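Local coordinates for probable branched-chain amino acid ABC transporter, amino acid binding protein (Thermus thermophilus, PDB 3LKB), which probably captures branched-chain amino acids such as valine outside the membrane and hands them to an ABC transporter for uptake, at residues 10-13 against 14-18; 205-208 against 209-212; 314-317 against 318-322. The protein carries 2 engineered substitutions. All coordinates share one frame; numbering follows the deposited sequence.

Contact 1 of 3, residues 10-13 against 14-18; sequences LFWS and GAITG
Where strand 6-14 gives way to the loop that leads into helix 21-41, the indole of Trp12 folds forward over the backbone of Gly14. The nearest approach is from Trp12 CH2 to Gly14 CA, 3.3 Å. Gly14 CA stands 3.6 Å from the centroid of the six-membered ring of Trp12 and 26° off its normal, a CH-pi contact over one face. What turns the indole along the chain is its first torsion, which puts CG of Trp12 anti to the backbone N (chi1 175°), beside its own carbonyl carbon. Glycine suits the position sterically, since a beta carbon on Gly14 would run into Trp12 CZ2. Such a loop at the C-terminal end of a parallel strand is a usual place for ligand sites in alpha/beta binding proteins, and here the side chain of Ala15 lies about 7 Å from the bound valine. Two residues beyond Gly14, Ile16 reaches back and meets the same ring at its edge, near the ring plane, with CD1 3.7 Å from Trp12 CZ3. Tyr27 of helix 21-41 also meets the indole, and Val53 of strand 47-55 touches both Trp12 and Ile16. Ser13 OG is hydrogen-bonded to Asp56 OD2. Ile16 also packs on Thr17 of the second subunit.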
# COMPACT_ATOMS: atom_id res chain seq x y z
N LEU A 10 -19.60 1.64 -10.45
CA LEU A 10 -19.22 2.46 -9.34
C LEU A 10 -17.71 2.54 -9.45
O LEU A 10 -17.03 1.54 -9.32
CB LEU A 10 -19.66 1.78 -8.05
CG LEU A 10 -19.87 2.77 -6.91
CD1 LEU A 10 -20.80 3.85 -7.40
CD2 LEU A 10 -20.45 2.08 -5.72
N PHE A 11 -17.19 3.73 -9.77
CA PHE A 11 -15.79 3.87 -10.09
C PHE A 11 -15.08 4.82 -9.11
O PHE A 11 -15.52 5.93 -8.85
CB PHE A 11 -15.64 4.28 -11.57
CG PHE A 11 -14.33 4.96 -11.91
CD1 PHE A 11 -13.21 4.22 -12.29
CD2 PHE A 11 -14.23 6.35 -11.89
CE1 PHE A 11 -12.01 4.85 -12.65
CE2 PHE A 11 -13.07 6.98 -12.24
CZ PHE A 11 -11.94 6.22 -12.62
N TRP A 12 -13.99 4.35 -8.53
CA TRP A 12 -13.15 5.19 -7.69
C TRP A 12 -11.76 5.12 -8.25
O TRP A 12 -11.33 4.05 -8.74
CB TRP A 12 -13.15 4.65 -6.27
CG TRP A 12 -12.23 5.34 -5.30
CD1 TRP A 12 -12.50 6.45 -4.61
CD2 TRP A 12 -10.88 4.94 -4.94
NE1 TRP A 12 -11.42 6.80 -3.82
CE2 TRP A 12 -10.41 5.89 -4.00
CE3 TRP A 12 -10.02 3.91 -5.35
CZ2 TRP A 12 -9.16 5.82 -3.41
CZ3 TRP A 12 -8.75 3.84 -4.78
CH2 TRP A 12 -8.34 4.79 -3.80
N SER A 13 -11.08 6.25 -8.25
CA SER A 13 -9.66 6.28 -8.64
C SER A 13 -8.90 7.03 -7.55
O SER A 13 -9.26 8.14 -7.23
CB SER A 13 -9.48 6.99 -10.00
OG SER A 13 -8.14 7.39 -10.21
N GLY A 14 -7.88 6.41 -6.98
CA GLY A 14 -7.11 7.01 -5.89
C GLY A 14 -5.87 6.18 -5.60
O GLY A 14 -5.53 5.26 -6.35
N ALA A 15 -5.17 6.57 -4.54
CA ALA A 15 -3.86 6.07 -4.19
C ALA A 15 -3.93 4.87 -3.23
O ALA A 15 -3.80 5.05 -2.00
CB ALA A 15 -3.06 7.18 -3.53
N ILE A 16 -4.12 3.66 -3.80
CA ILE A 16 -4.04 2.41 -3.05
C ILE A 16 -2.55 2.22 -2.69
O ILE A 16 -2.21 1.67 -1.61
CB ILE A 16 -4.61 1.21 -3.90
CG1 ILE A 16 -6.13 1.27 -3.99
CG2 ILE A 16 -4.38 -0.10 -3.22
CD1 ILE A 16 -6.66 0.83 -5.34
N THR A 17 -1.66 2.71 -3.56
CA THR A 17 -0.24 2.73 -3.24
C THR A 17 0.30 4.07 -3.62
O THR A 17 -0.45 4.88 -4.14
CB THR A 17 0.54 1.61 -3.94
OG1 THR A 17 0.58 1.83 -5.38
CG2 THR A 17 -0.12 0.26 -3.60
N GLY A 18 1.59 4.32 -3.32
CA GLY A 18 2.21 5.60 -3.60
C GLY A 18 1.88 6.62 -2.55
O GLY A 18 1.37 6.28 -1.49

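Contact 2 of 3, residues 205-208 against 209-212; sequences QNVA and GPVA
Asn206 and Pro210 meet where the loop after strand 201-205 turns into helix 208-220, a beta-to-alpha connection of the larger, mixed sheet in this periplasmic-binding-protein fold. The van der Waals contacts come first. The amide of Asn206 crosses the proline ring at an angle, its ND2 3.5 Å from Pro210 CB and its OD1 3.7 Å from Pro210 CG. Behind the amide, Asn206 CB rests 3.7 Å from Val211 CG2, the branch that lies beside the backbone N of Val211 because CG1 takes the position anti to it (chi1 175°). Val207 adds its CG2, 3.8 Å from Pro210 CD, and its side chain lies about 5 Å from the bound valine.

Hydrogen bonds fix both ends of the amide. Its OD1 accepts from the next residue, Val207 N, at 3.0 Å, a bent bond with an N-H...O angle of 134°, and its ND2 is hydrogen-bonded to Val180 O. An alanine here would keep the beta carbon against Val211 but is likely to leave Val207 N and Val180 O without these side-chain partners and Pro210 without the amide beside its ring. The backbone bonds complete the group: Gly209 N is bonded to Asp22 OD2 of helix 21-41, and in the first helical turn Ala212 N donates to Ala208 O at 2.8 Å, with an N-H...O angle of 169°.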
# COMPACT_ATOMS: atom_id res chain seq x y z
N GLN A 205 -1.17 19.24 8.51
CA GLN A 205 -2.05 18.81 7.43
C GLN A 205 -1.32 17.78 6.61
O GLN A 205 -0.52 18.09 5.73
CB GLN A 205 -2.44 20.00 6.55
CG GLN A 205 -3.05 19.64 5.20
CD GLN A 205 -4.52 19.09 5.27
OE1 GLN A 205 -4.99 18.64 6.31
NE2 GLN A 205 -5.20 19.10 4.12
N ASN A 206 -1.64 16.52 6.83
CA ASN A 206 -0.84 15.48 6.23
C ASN A 206 -1.57 14.15 6.33
O ASN A 206 -2.69 14.12 6.86
CB ASN A 206 0.46 15.43 7.03
CG ASN A 206 1.68 15.19 6.16
OD1 ASN A 206 1.60 14.48 5.16
ND2 ASN A 206 2.81 15.80 6.53
N VAL A 207 -0.96 13.08 5.83
CA VAL A 207 -1.42 11.74 6.18
C VAL A 207 -0.62 11.38 7.41
O VAL A 207 0.26 12.15 7.82
CB VAL A 207 -1.22 10.67 5.09
CG1 VAL A 207 -2.39 10.71 4.06
CG2 VAL A 207 0.18 10.78 4.43
N ALA A 208 -0.93 10.23 7.99
CA ALA A 208 -0.42 9.86 9.29
C ALA A 208 1.08 9.51 9.40
O ALA A 208 1.67 9.76 10.44
CB ALA A 208 -1.28 8.75 9.87
N GLY A 209 1.69 8.89 8.38
CA GLY A 209 3.14 8.47 8.47
C GLY A 209 4.11 9.63 8.68
O GLY A 209 4.91 9.62 9.59
N PRO A 210 4.04 10.68 7.85
CA PRO A 210 4.92 11.84 8.20
C PRO A 210 4.67 12.44 9.59
O PRO A 210 5.63 12.84 10.31
CB PRO A 210 4.61 12.85 7.10
CG PRO A 210 4.19 11.92 5.88
CD PRO A 210 3.34 10.87 6.57
N VAL A 211 3.41 12.52 9.99
CA VAL A 211 3.09 13.07 11.31
C VAL A 211 3.68 12.19 12.43
O VAL A 211 4.34 12.71 13.34
CB VAL A 211 1.56 13.29 11.51
CG1 VAL A 211 1.26 13.77 12.97
CG2 VAL A 211 1.06 14.31 10.53
N ALA A 212 3.47 10.87 12.34
CA ALA A 212 4.02 9.92 13.29
C ALA A 212 5.53 10.07 13.46
O ALA A 212 6.08 10.02 14.62
CB ALA A 212 3.67 8.49 12.84

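Contact 3 of 3, residues 314-317 against 318-322; sequences ETVY and QAIVG
Tyr317 and Val321, one helical turn apart, form the main side-chain contact of this segment. Val321 CG1 lies over one face of the phenol ring, 4.0 Å from its centroid and 25° off the normal, a CH-pi contact. The methyl is displaced toward the hydroxyl end, so its closest ring atom is Tyr317 CZ, 3.6 Å from Val321 CG1. At the edge of the ring, near its plane, comes the amide of Gln318, with NE2 3.7 Å from Tyr317 CD2 and the two flat groups turned 76° apart. Gln318 reaches the ring by bending at chi2 (-61°), which brings the end of its chain back toward the preceding residue. A second pair with the same spacing of four, Val316 and Ile320, crosses obliquely through CG1 and CD1, 3.9 Å apart.

Beneath the side chains runs the repeating i to i+4 backbone ladder of an alpha-helix, the general principle that makes such neighbours meet. Val321 N donates to Tyr317 O at 3.1 Å, and Ile320 N to Val316 O at 3.0 Å. Gln318 N and Ala319 N continue the ladder to the carbonyls of Glu314 and Thr315. Near the helix start, Thr315 OG1 is hydrogen-bonded to Thr312 N and Arg310 O.

Farther out, the ring of Tyr317 meets that of Tyr118, and the Tyr317 side chain also touches Lys347. Val316 packs on Ile301 and Ile320 on Ala300, while Thr315 touches Ala304 and Phe308; helix 313-321 thus lies against the long helix 285-308.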
# COMPACT_ATOMS: atom_id res chain seq x y z
N GLU A 314 -27.73 12.80 -14.54
CA GLU A 314 -28.79 13.77 -14.23
C GLU A 314 -29.70 13.31 -13.11
O GLU A 314 -29.98 14.08 -12.20
CB GLU A 314 -29.58 14.15 -15.49
CG GLU A 314 -28.73 14.98 -16.48
CD GLU A 314 -29.26 14.89 -17.92
OE1 GLU A 314 -30.44 15.26 -18.18
OE2 GLU A 314 -28.49 14.44 -18.80
N THR A 315 -30.14 12.07 -13.15
CA THR A 315 -31.06 11.62 -12.12
C THR A 315 -30.36 11.49 -10.79
O THR A 315 -30.98 11.82 -9.75
CB THR A 315 -31.78 10.31 -12.46
OG1 THR A 315 -30.82 9.27 -12.67
CG2 THR A 315 -32.56 10.50 -13.75
N VAL A 316 -29.11 11.04 -10.83
CA VAL A 316 -28.29 10.93 -9.63
C VAL A 316 -28.02 12.30 -9.03
O VAL A 316 -28.10 12.47 -7.80
CB VAL A 316 -26.94 10.26 -9.91
CG1 VAL A 316 -25.92 10.61 -8.85
CG2 VAL A 316 -27.11 8.78 -9.99
N TYR A 317 -27.75 13.28 -9.90
CA TYR A 317 -27.66 14.67 -9.48
C TYR A 317 -28.91 15.10 -8.67
O TYR A 317 -28.79 15.65 -7.55
CB TYR A 317 -27.31 15.62 -10.65
CG TYR A 317 -27.36 17.11 -10.27
CD1 TYR A 317 -26.27 17.72 -9.65
CD2 TYR A 317 -28.48 17.88 -10.52
CE1 TYR A 317 -26.30 19.08 -9.28
CE2 TYR A 317 -28.53 19.24 -10.14
CZ TYR A 317 -27.43 19.82 -9.51
OH TYR A 317 -27.43 21.14 -9.11
N GLN A 318 -30.10 14.79 -9.20
CA GLN A 318 -31.40 15.23 -8.62
C GLN A 318 -31.65 14.56 -7.31
O GLN A 318 -32.22 15.14 -6.38
CB GLN A 318 -32.57 14.94 -9.57
CG GLN A 318 -32.60 15.75 -10.88
CD GLN A 318 -32.70 17.25 -10.63
OE1 GLN A 318 -33.36 17.68 -9.68
NE2 GLN A 318 -32.04 18.06 -11.47
N ALA A 319 -31.24 13.31 -7.21
CA ALA A 319 -31.29 12.58 -5.94
C ALA A 319 -30.39 13.24 -4.89
O ALA A 319 -30.79 13.37 -3.75
CB ALA A 319 -30.91 11.12 -6.16
N ILE A 320 -29.20 13.70 -5.26
CA ILE A 320 -28.30 14.31 -4.27
C ILE A 320 -28.78 15.66 -3.74
O ILE A 320 -28.71 15.89 -2.54
CB ILE A 320 -26.86 14.46 -4.87
CG1 ILE A 320 -26.17 13.09 -4.97
CG2 ILE A 320 -26.01 15.54 -4.15
CD1 ILE A 320 -25.07 13.15 -5.97
N VAL A 321 -29.28 16.53 -4.63
CA VAL A 321 -29.72 17.89 -4.25
C VAL A 321 -31.09 17.89 -3.61
O VAL A 321 -31.51 18.91 -3.08
CB VAL A 321 -29.72 18.92 -5.44
CG1 VAL A 321 -28.34 19.04 -6.09
CG2 VAL A 321 -30.72 18.55 -6.52
N GLY A 322 -31.79 16.76 -3.67
CA GLY A 322 -33.00 16.56 -2.86
C GLY A 322 -32.74 15.86 -1.52
O GLY A 322 -33.70 15.56 -0.78

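How the contacts relate
From the N terminus, contact 1 comes first, at the end of strand 6-14; contact 2 follows at the start of helix 208-220, and contact 3 lies later still, within helix 313-321. Each lies within one short continuous stretch of chain, so the three stand in series, and none encloses or crosses another. Contacts 1 and 2 both lie at strand-helix junctions near the bound valine, their centres about 19 Å apart; helix 21-41, entered from the loop of contact 1, touches contact 2 through Asp22 and Ala23. Contact 3 lies on the other side of the chain's centre from contact 2, about 35 Å between centres, within a single helix that rests on helix 285-308.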